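Local coordinates for protein argininosuccinate lyase (Chelativorans sp., PDB 6RXA) that is a C-N lyase (EDDS lyase) of the aspartase/fumarase superfamily and probably cleaves argininosuccinate into fumarate and arginine, at residues I259-W262 and S263-E266; G278-S281 and I282-Q285; D333-I336 and A337-A341; H350-K353 and E354-R357. The protein carries 2 engineered substitutions. All blocks are in the same frame, centred on the assembly; numbering follows the deposited sequence.

Interaction 1: I259-W262 and S263-E266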
loop_
_atom_site.group_PDB
_atom_site.type_symbol
_atom_site.label_atom_id
_atom_site.label_comp_id
_atom_site.label_asym_id
_atom_site.label_seq_id
_atom_site.Cartn_x
_atom_site.Cartn_y
_atom_site.Cartn_z
ATOM N N ILE A 259 13.232 5.748 21.323
ATOM C CA ILE A 259 13.015 6.353 22.637
ATOM C C ILE A 259 12.091 5.478 23.478
ATOM O O ILE A 259 12.274 5.348 24.692
ATOM C CB ILE A 259 12.488 7.793 22.490
ATOM C CG1 ILE A 259 13.550 8.679 21.831
ATOM C CG2 ILE A 259 12.088 8.340 23.851
ATOM C CD1 ILE A 259 13.068 10.083 21.491
ATOM N N GLN A 260 11.084 4.877 22.857
ATOM C CA GLN A 260 10.209 3.969 23.589
ATOM C C GLN A 260 10.994 2.799 24.177
ATOM O O GLN A 260 10.738 2.385 25.312
ATOM C CB GLN A 260 9.083 3.481 22.687
ATOM C CG GLN A 260 7.938 2.866 23.466
ATOM C CD GLN A 260 6.754 2.497 22.605
ATOM O OE1 GLN A 260 6.839 2.474 21.369
ATOM N NE2 GLN A 260 5.641 2.161 23.252
ATOM N N LEU A 261 11.955 2.250 23.424
ATOM C CA LEU A 261 12.773 1.175 23.977
ATOM C C LEU A 261 13.696 1.697 25.076
ATOM O O LEU A 261 13.803 1.083 26.143
ATOM C CB LEU A 261 13.548 0.453 22.867
ATOM C CG LEU A 261 12.701 -0.288 21.835
ATOM C CD1 LEU A 261 13.598 -1.168 20.932
ATOM C CD2 LEU A 261 11.620 -1.147 22.492
ATOM N N TRP A 262 14.352 2.840 24.854
ATOM C CA TRP A 262 15.203 3.419 25.889
ATOM C C TRP A 262 14.460 3.619 27.208
ATOM O O TRP A 262 15.052 3.503 28.293
ATOM C CB TRP A 262 15.706 4.797 25.461
ATOM C CG TRP A 262 16.723 4.865 24.379
ATOM C CD1 TRP A 262 17.468 3.848 23.847
ATOM C CD2 TRP A 262 17.112 6.053 23.699
ATOM N NE1 TRP A 262 18.307 4.350 22.864
ATOM C CE2 TRP A 262 18.103 5.703 22.762
ATOM C CE3 TRP A 262 16.728 7.397 23.810
ATOM C CZ2 TRP A 262 18.701 6.648 21.923
ATOM C CZ3 TRP A 262 17.312 8.327 22.972
ATOM C CH2 TRP A 262 18.287 7.947 22.037
ATOM N N SER A 263 13.169 3.931 27.134
ATOM C CA SER A 263 12.362 4.259 28.299
ATOM C C SER A 263 11.507 3.096 28.789
ATOM O O SER A 263 10.672 3.298 29.676
ATOM C CB SER A 263 11.519 5.511 28.045
ATOM O OG SER A 263 10.625 5.358 26.945
ATOM N N THR A 264 11.732 1.885 28.288
ATOM C CA THR A 264 11.112 0.719 28.892
ATOM C C THR A 264 11.541 0.606 30.349
ATOM O O THR A 264 12.573 1.149 30.774
ATOM C CB THR A 264 11.492 -0.582 28.177
ATOM O OG1 THR A 264 12.920 -0.732 28.121
ATOM C CG2 THR A 264 10.864 -0.637 26.792
ATOM N N ASP A 265 10.753 -0.150 31.117
ATOM C CA ASP A 265 11.116 -0.444 32.495
ATOM C C ASP A 265 12.431 -1.214 32.582
ATOM O O ASP A 265 13.133 -1.140 33.596
ATOM C CB ASP A 265 9.994 -1.258 33.148
ATOM C CG ASP A 265 8.689 -0.493 33.229
ATOM O OD1 ASP A 265 8.737 0.719 33.494
ATOM O OD2 ASP A 265 7.619 -1.099 33.053
ATOM N N GLU A 266 12.771 -1.957 31.539
ATOM C CA GLU A 266 13.949 -2.810 31.523
ATOM C C GLU A 266 15.204 -2.090 31.057
ATOM O O GLU A 266 16.278 -2.284 31.654
ATOM C CB GLU A 266 13.658 -4.005 30.614
ATOM C CG GLU A 266 12.565 -4.938 31.141
ATOM C CD GLU A 266 11.149 -4.460 30.887
ATOM O OE1 GLU A 266 10.955 -3.495 30.116
ATOM O OE2 GLU A 266 10.232 -5.081 31.465
#
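S263 binds the carbonyl of I259 twice, through its backbone N (3.0 Å from I259 O) and through its hydroxyl, with OG 2.8 Å from I259 O. The two donors approach from opposite faces of the carbonyl plane. The N-H bond is bent to 138°; the hydroxyl supplements it. A chi1 of 60° puts OG between the backbone N and the carbonyl carbon, folded back over the last turn. S263 is the first residue to leave helical phi/psi, which makes this the C-terminal finish of helix 236-262, part of the helical bundle of the aspartase/fumarase fold; beside it, L261 packs on L261 of the second subunit. T264 also gives L261 O two donors, but with different geometry. Its OG1 lies 2.8 Å from L261 O and in the carbonyl plane, whereas its N, 3.1 Å from L261 O, sits above that plane although the N-H points well at the oxygen (163°); OG1 also accepts from Y267 N. The CG2 methyl of T264 rests 3.4 Å from Q260 O. D265 and E266 reach the second subunit, through a salt bridge to K161 and a hydrogen bond to Y157 there.

Interaction 2: G278-S281 and I282-Q285. With FMT (formic acid), chain B.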
loop_
_atom_site.group_PDB
_atom_site.type_symbol
_atom_site.label_atom_id
_atom_site.label_comp_id
_atom_site.label_asym_id
_atom_site.label_seq_id
_atom_site.Cartn_x
_atom_site.Cartn_y
_atom_site.Cartn_z
ATOM N N GLY A 278 1.361 9.608 29.613
ATOM C CA GLY A 278 0.082 9.427 30.271
ATOM C C GLY A 278 0.124 8.285 31.262
ATOM O O GLY A 278 1.203 7.821 31.629
ATOM N N THR A 279 -1.034 7.823 31.716
ATOM C CA THR A 279 -1.078 6.672 32.608
ATOM C C THR A 279 -2.264 5.804 32.205
ATOM O O THR A 279 -2.878 6.017 31.159
ATOM C CB THR A 279 -1.097 7.112 34.077
ATOM O OG1 THR A 279 -0.888 5.974 34.920
ATOM C CG2 THR A 279 -2.423 7.786 34.434
ATOM N N SER A 280 -2.583 4.829 33.055
ATOM C CA SER A 280 -3.665 3.884 32.822
ATOM C C SER A 280 -4.817 4.130 33.779
ATOM O O SER A 280 -4.610 4.490 34.938
ATOM C CB SER A 280 -3.150 2.460 33.065
ATOM O OG SER A 280 -4.196 1.522 33.220
ATOM N N SER A 281 -6.039 3.886 33.278
ATOM C CA SER A 281 -7.239 4.000 34.106
ATOM C C SER A 281 -7.323 2.911 35.171
ATOM O O SER A 281 -8.118 3.041 36.112
ATOM C CB SER A 281 -8.502 3.953 33.230
ATOM O OG SER A 281 -8.621 2.712 32.540
ATOM N N ILE A 282 -6.526 1.846 35.046
ATOM C CA ILE A 282 -6.574 0.703 35.946
ATOM C C ILE A 282 -5.244 0.454 36.652
ATOM O O ILE A 282 -5.226 0.161 37.848
ATOM C CB ILE A 282 -7.056 -0.564 35.203
ATOM C CG1 ILE A 282 -6.861 -1.821 36.050
ATOM C CG2 ILE A 282 -6.341 -0.749 33.858
ATOM C CD1 ILE A 282 -7.553 -3.040 35.453
ATOM N N MET A 283 -4.115 0.546 35.932
ATOM C CA MET A 283 -2.807 0.182 36.468
ATOM C C MET A 283 -2.073 1.416 36.976
ATOM O O MET A 283 -1.548 2.192 36.163
ATOM C CB MET A 283 -1.988 -0.498 35.362
ATOM C CG MET A 283 -2.529 -1.847 34.923
ATOM S SD MET A 283 -1.726 -2.544 33.471
ATOM C CE MET A 283 -2.303 -1.453 32.173
ATOM N N PRO A 284 -1.992 1.644 38.288
ATOM C CA PRO A 284 -1.455 2.930 38.763
ATOM C C PRO A 284 0.026 3.111 38.535
ATOM O O PRO A 284 0.511 4.252 38.608
ATOM C CB PRO A 284 -1.788 2.938 40.265
ATOM C CG PRO A 284 -2.805 1.845 40.451
ATOM C CD PRO A 284 -2.489 0.810 39.396
ATOM N N GLN A 285 0.778 2.036 38.274
ATOM C CA GLN A 285 2.205 2.173 38.043
ATOM C C GLN A 285 2.546 2.746 36.670
ATOM O O GLN A 285 3.706 3.115 36.454
ATOM C CB GLN A 285 2.931 0.825 38.229
ATOM C CG GLN A 285 2.942 -0.119 37.029
ATOM C CD GLN A 285 1.675 -0.914 36.846
ATOM O OE1 GLN A 285 0.710 -0.769 37.587
ATOM N NE2 GLN A 285 1.666 -1.763 35.813
HETATM C C FMT B . -5.902 1.547 30.410
HETATM O O1 FMT B . -5.637 0.705 31.256
HETATM O O2 FMT B . -5.510 2.702 30.534
HETATM O O HOH W 1 -0.822 6.470 37.671
#
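With a chi1 of 164°, S280 swings its hydroxyl away from its own N and into the bend that leads to I282 and M283. The bond from I282 N to S280 OG (3.0 Å) defines an ST turn, and the straighter one from M283 N to S280 OG (2.9 Å, N-H...O 177°) extends it by a residue. This turn belongs to the signature loop of the aspartase/fumarase superfamily, running here between strand 270-271 and helix 290-301, and both S280 and S281 have been seen to bind succinate. Two N-H groups thus aim at one oxygen, which spends its own hydrogen on the bound formate, with S280 OG 2.6 Å from formate O1. The other formate oxygen, O2, takes a bond from S281 N at 3.0 Å. R112 of the fourth subunit also binds the formate, so the small carboxylate, probably from the crystallisation liquor, sits between two chains in a pocket made for an anion. I282 crowds the same oxygen, its CG2 only 3.1 Å from formate O1, and M283 bends its chain so that CE lies 3.7 Å from S280 OG. An alanine in place of S280 would probably leave the N-H groups of I282 and M283 without their shared acceptor, and formate O1 without its serine donor, freeing the turn to shift. The S281 hydroxyl is held by H107 and the backbone N of R112, both of the fourth subunit. Further along, a water donates to T279 OG1 and to P284 O, 2.8 Å from each; T279 OG1 is also hydrogen-bonded to K286 O.

Interaction 3: D333-I336 and A337-A341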
loop_
_atom_site.group_PDB
_atom_site.type_symbol
_atom_site.label_atom_id
_atom_site.label_comp_id
_atom_site.label_asym_id
_atom_site.label_seq_id
_atom_site.Cartn_x
_atom_site.Cartn_y
_atom_site.Cartn_z
ATOM N N ASP A 333 -2.430 17.612 8.909
ATOM C CA ASP A 333 -2.560 18.016 10.300
ATOM C C ASP A 333 -1.964 16.973 11.239
ATOM O O ASP A 333 -1.354 17.326 12.253
ATOM C CB ASP A 333 -4.024 18.236 10.648
ATOM C CG ASP A 333 -4.629 19.428 9.952
ATOM O OD1 ASP A 333 -3.888 20.284 9.432
ATOM O OD2 ASP A 333 -5.869 19.509 9.952
ATOM N N ALA A 334 -2.136 15.683 10.922
ATOM C CA ALA A 334 -1.555 14.632 11.756
ATOM C C ALA A 334 -0.034 14.692 11.745
ATOM O O ALA A 334 0.611 14.518 12.787
ATOM C CB ALA A 334 -2.009 13.259 11.264
ATOM N N LEU A 335 0.556 14.894 10.563
ATOM C CA LEU A 335 2.002 15.014 10.454
ATOM C C LEU A 335 2.517 16.150 11.313
ATOM O O LEU A 335 3.524 15.999 12.013
ATOM C CB LEU A 335 2.392 15.224 8.989
ATOM C CG LEU A 335 3.882 15.419 8.712
ATOM C CD1 LEU A 335 4.210 14.972 7.278
ATOM C CD2 LEU A 335 4.340 16.864 8.905
ATOM N N ILE A 336 1.830 17.297 11.288
ATOM C CA ILE A 336 2.294 18.451 12.048
ATOM C C ILE A 336 2.207 18.166 13.541
ATOM O O ILE A 336 3.123 18.488 14.304
ATOM C CB ILE A 336 1.506 19.716 11.645
ATOM C CG1 ILE A 336 1.746 20.077 10.170
ATOM C CG2 ILE A 336 1.888 20.863 12.569
ATOM C CD1 ILE A 336 3.145 20.531 9.830
ATOM N N ALA A 337 1.113 17.546 13.981
ATOM C CA ALA A 337 0.958 17.206 15.390
ATOM C C ALA A 337 2.062 16.263 15.851
ATOM O O ALA A 337 2.651 16.464 16.918
ATOM C CB ALA A 337 -0.421 16.592 15.619
ATOM N N ALA A 338 2.354 15.230 15.057
ATOM C CA ALA A 338 3.405 14.293 15.427
ATOM C C ALA A 338 4.764 14.968 15.427
ATOM O O ALA A 338 5.599 14.692 16.303
ATOM C CB ALA A 338 3.405 13.115 14.461
ATOM N N THR A 339 5.022 15.839 14.447
ATOM C CA THR A 339 6.312 16.525 14.398
ATOM C C THR A 339 6.496 17.436 15.599
ATOM O O THR A 339 7.573 17.474 16.200
ATOM C CB THR A 339 6.440 17.313 13.093
ATOM O OG1 THR A 339 6.313 16.420 11.977
ATOM C CG2 THR A 339 7.783 17.998 13.009
ATOM N N HIS A 340 5.458 18.200 15.952
ATOM C CA HIS A 340 5.513 19.039 17.139
ATOM C C HIS A 340 5.689 18.206 18.399
ATOM O O HIS A 340 6.507 18.533 19.265
ATOM C CB HIS A 340 4.236 19.867 17.229
ATOM C CG HIS A 340 4.168 20.983 16.240
ATOM N ND1 HIS A 340 2.993 21.648 15.954
ATOM C CD2 HIS A 340 5.126 21.574 15.488
ATOM C CE1 HIS A 340 3.232 22.600 15.068
ATOM N NE2 HIS A 340 4.520 22.576 14.770
ATOM N N ALA A 341 4.950 17.100 18.512
ATOM C CA ALA A 341 5.079 16.250 19.692
ATOM C C ALA A 341 6.505 15.732 19.836
ATOM O O ALA A 341 7.083 15.757 20.928
ATOM C CB ALA A 341 4.085 15.087 19.610
#
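T339 and L335 make the tightly packed side of this helical turn. The T339 hydroxyl OG1 lies 2.8 Å from L335 O, which also accepts the regular helical bond from T339 N at 2.9 Å, and the two donors come from opposite faces of the carbonyl plane. OG1 stands above that plane rather than on a lone pair; a chi1 of -59°, which keeps it beside the backbone N, folds it back on the preceding turn. Alongside, the CD2 methyl of L335 reaches 3.7 Å from T339 OG1, and both side chains run the same way. The neighbouring i to i+4 bonds, such as A338 N to A334 O at 2.9 Å, make this a regular alpha-helical stretch of helix 329-348 in the superfamily's helical bundle. Around the turn, L335 and T339 pack on F248 of helix 236-262, the small CB groups of A337 and A338 let helices 20-31 and 290-301 come close, and I336 packs on R130, T131 and A134 of helix 112-147. The more solvent-reached side carries D333, in a salt bridge with R130, and H340, hydrogen-bonded through ND1 to E24. The H340 imidazole lies with one face over I336 O, 3.2 Å above the ring plane and offset toward the rim, while CE1 comes within 3.3 Å of I336 CG2. Replacing H340 with an alanine would probably leave E24 without this hydrogen-bond mate and uncover the I336 methyl beside it.

Interaction 4: H350-K353 and E354-R357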
loop_
_atom_site.group_PDB
_atom_site.type_symbol
_atom_site.label_atom_id
_atom_site.label_comp_id
_atom_site.label_asym_id
_atom_site.label_seq_id
_atom_site.Cartn_x
_atom_site.Cartn_y
_atom_site.Cartn_z
ATOM N N HIS A 350 14.715 13.118 29.316
ATOM C CA HIS A 350 15.630 13.002 30.449
ATOM C C HIS A 350 16.488 11.748 30.319
ATOM O O HIS A 350 16.055 10.659 30.721
ATOM C CB HIS A 350 14.829 12.953 31.760
ATOM C CG HIS A 350 13.917 14.121 31.955
ATOM N ND1 HIS A 350 14.351 15.313 32.494
ATOM C CD2 HIS A 350 12.603 14.288 31.675
ATOM C CE1 HIS A 350 13.342 16.166 32.535
ATOM N NE2 HIS A 350 12.276 15.574 32.028
ATOM N N PRO A 351 17.718 11.845 29.823
ATOM C CA PRO A 351 18.582 10.657 29.804
ATOM C C PRO A 351 19.052 10.309 31.208
ATOM O O PRO A 351 19.298 11.190 32.033
ATOM C CB PRO A 351 19.755 11.090 28.922
ATOM C CG PRO A 351 19.813 12.581 29.061
ATOM C CD PRO A 351 18.378 13.040 29.262
ATOM N N ASN A 352 19.135 9.004 31.490
ATOM C CA ASN A 352 19.714 8.512 32.745
ATOM C C ASN A 352 21.192 8.268 32.478
ATOM O O ASN A 352 21.598 7.183 32.057
ATOM C CB ASN A 352 19.040 7.227 33.202
ATOM C CG ASN A 352 19.556 6.730 34.560
ATOM O OD1 ASN A 352 20.682 7.023 34.989
ATOM N ND2 ASN A 352 18.724 5.948 35.232
ATOM N N LYS A 353 22.013 9.297 32.718
ATOM C CA LYS A 353 23.408 9.242 32.290
ATOM C C LYS A 353 24.161 8.122 32.985
ATOM O O LYS A 353 25.013 7.466 32.369
ATOM C CB LYS A 353 24.096 10.583 32.535
ATOM C CG LYS A 353 23.497 11.723 31.731
ATOM C CD LYS A 353 24.343 12.976 31.870
ATOM C CE LYS A 353 23.735 14.143 31.119
ATOM N NZ LYS A 353 24.558 15.384 31.241
ATOM N N GLU A 354 23.866 7.884 34.268
ATOM C CA GLU A 354 24.599 6.855 35.000
ATOM C C GLU A 354 24.285 5.468 34.457
ATOM O O GLU A 354 25.193 4.643 34.287
ATOM C CB GLU A 354 24.270 6.926 36.494
ATOM C CG GLU A 354 24.952 8.048 37.255
ATOM C CD GLU A 354 24.921 7.827 38.763
ATOM O OE1 GLU A 354 24.831 6.658 39.198
ATOM O OE2 GLU A 354 24.986 8.823 39.514
ATOM N N ARG A 355 23.013 5.185 34.190
ATOM C CA ARG A 355 22.656 3.871 33.665
ATOM C C ARG A 355 23.197 3.687 32.252
ATOM O O ARG A 355 23.659 2.596 31.899
ATOM C CB ARG A 355 21.140 3.693 33.724
ATOM C CG ARG A 355 20.607 2.348 33.290
ATOM C CD ARG A 355 20.611 1.267 34.367
ATOM N NE ARG A 355 19.925 1.517 35.650
ATOM C CZ ARG A 355 18.839 2.263 35.881
ATOM N NH1 ARG A 355 18.232 2.962 34.932
ATOM N NH2 ARG A 355 18.373 2.325 37.122
ATOM N N MET A 356 23.154 4.736 31.430
ATOM C CA MET A 356 23.733 4.657 30.093
ATOM C C MET A 356 25.206 4.266 30.164
ATOM O O MET A 356 25.656 3.365 29.448
ATOM C CB MET A 356 23.602 6.009 29.394
ATOM C CG MET A 356 22.214 6.333 28.861
ATOM S SD MET A 356 22.180 8.001 28.177
ATOM C CE MET A 356 20.613 7.986 27.312
ATOM N N ARG A 357 25.963 4.935 31.032
ATOM C CA ARG A 357 27.377 4.605 31.195
ATOM C C ARG A 357 27.549 3.190 31.731
ATOM O O ARG A 357 28.444 2.453 31.288
ATOM C CB ARG A 357 28.027 5.611 32.143
ATOM C CG ARG A 357 29.536 5.467 32.280
ATOM C CD ARG A 357 30.073 6.484 33.316
ATOM N NE ARG A 357 29.298 7.733 33.346
ATOM C CZ ARG A 357 28.525 8.138 34.361
ATOM N NH1 ARG A 357 27.862 9.285 34.270
ATOM N NH2 ARG A 357 28.419 7.413 35.469
HETATM O O HOH W 2 22.385 9.498 36.135
#
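N352 OD1 is gripped by two donors, the backbone N of R355 at 3.1 Å and a water 3.2 Å away. The first is the N-cap bond of helix 353-362: its N-H points straight at OD1 (168°), yet the donor stands above the amide plane. CG lies anti to the backbone N of N352 (chi1 -176°), which turns the amide over the first turn. N352 is modelled in two conformers, so this cap describes one of them. The same water accepts from E354 N at 2.9 Å and so links the cap to a second N-H of that turn. Regular helical bonds follow, M356 N to N352 O at 3.0 Å being nearly along the C=O axis. Ahead of the cap, P351 CB touches M356 CE at 3.6 Å; with P351 just before the N-cap and M356 four residues after it, this apolar pair is a hydrophobic staple, and M356 continues inward onto M154 and V269. K353 O lies 3.9 Å above one face of the R357 guanidinium, offset toward its rim. The R355 guanidinium crosses the N352 amide obliquely, the planes 61° apart, though the alternate conformer makes this approach doubtful. The cap and the water satisfy N-H groups of the first turn, while the P351-M356 staple ties it to strand 350-351, and the carboxylate of E354 is likely to suit the partial positive charge gathered at this helix start.

Interactions 1 and 4 are neighbours, their centres 12 Å apart and nearest atoms about 5 Å: strands 270-271 and 350-351, which lead away from the finish of one helix and up to the cap of the next, pair antiparallel. Interaction 2 holds the formate and two succinate-binding serines, and its centre lies 17 Å from that of interaction 1. Both touch the second subunit, and the side chain of Q260 comes to about 8 Å from that of N288, a residue that binds succinate and fumarate. Interaction 3 stands apart, 22 to 28 Å from the others by centres, within one subunit; its A338 side chain is about 7 Å from that of R294, which binds a second fumarate.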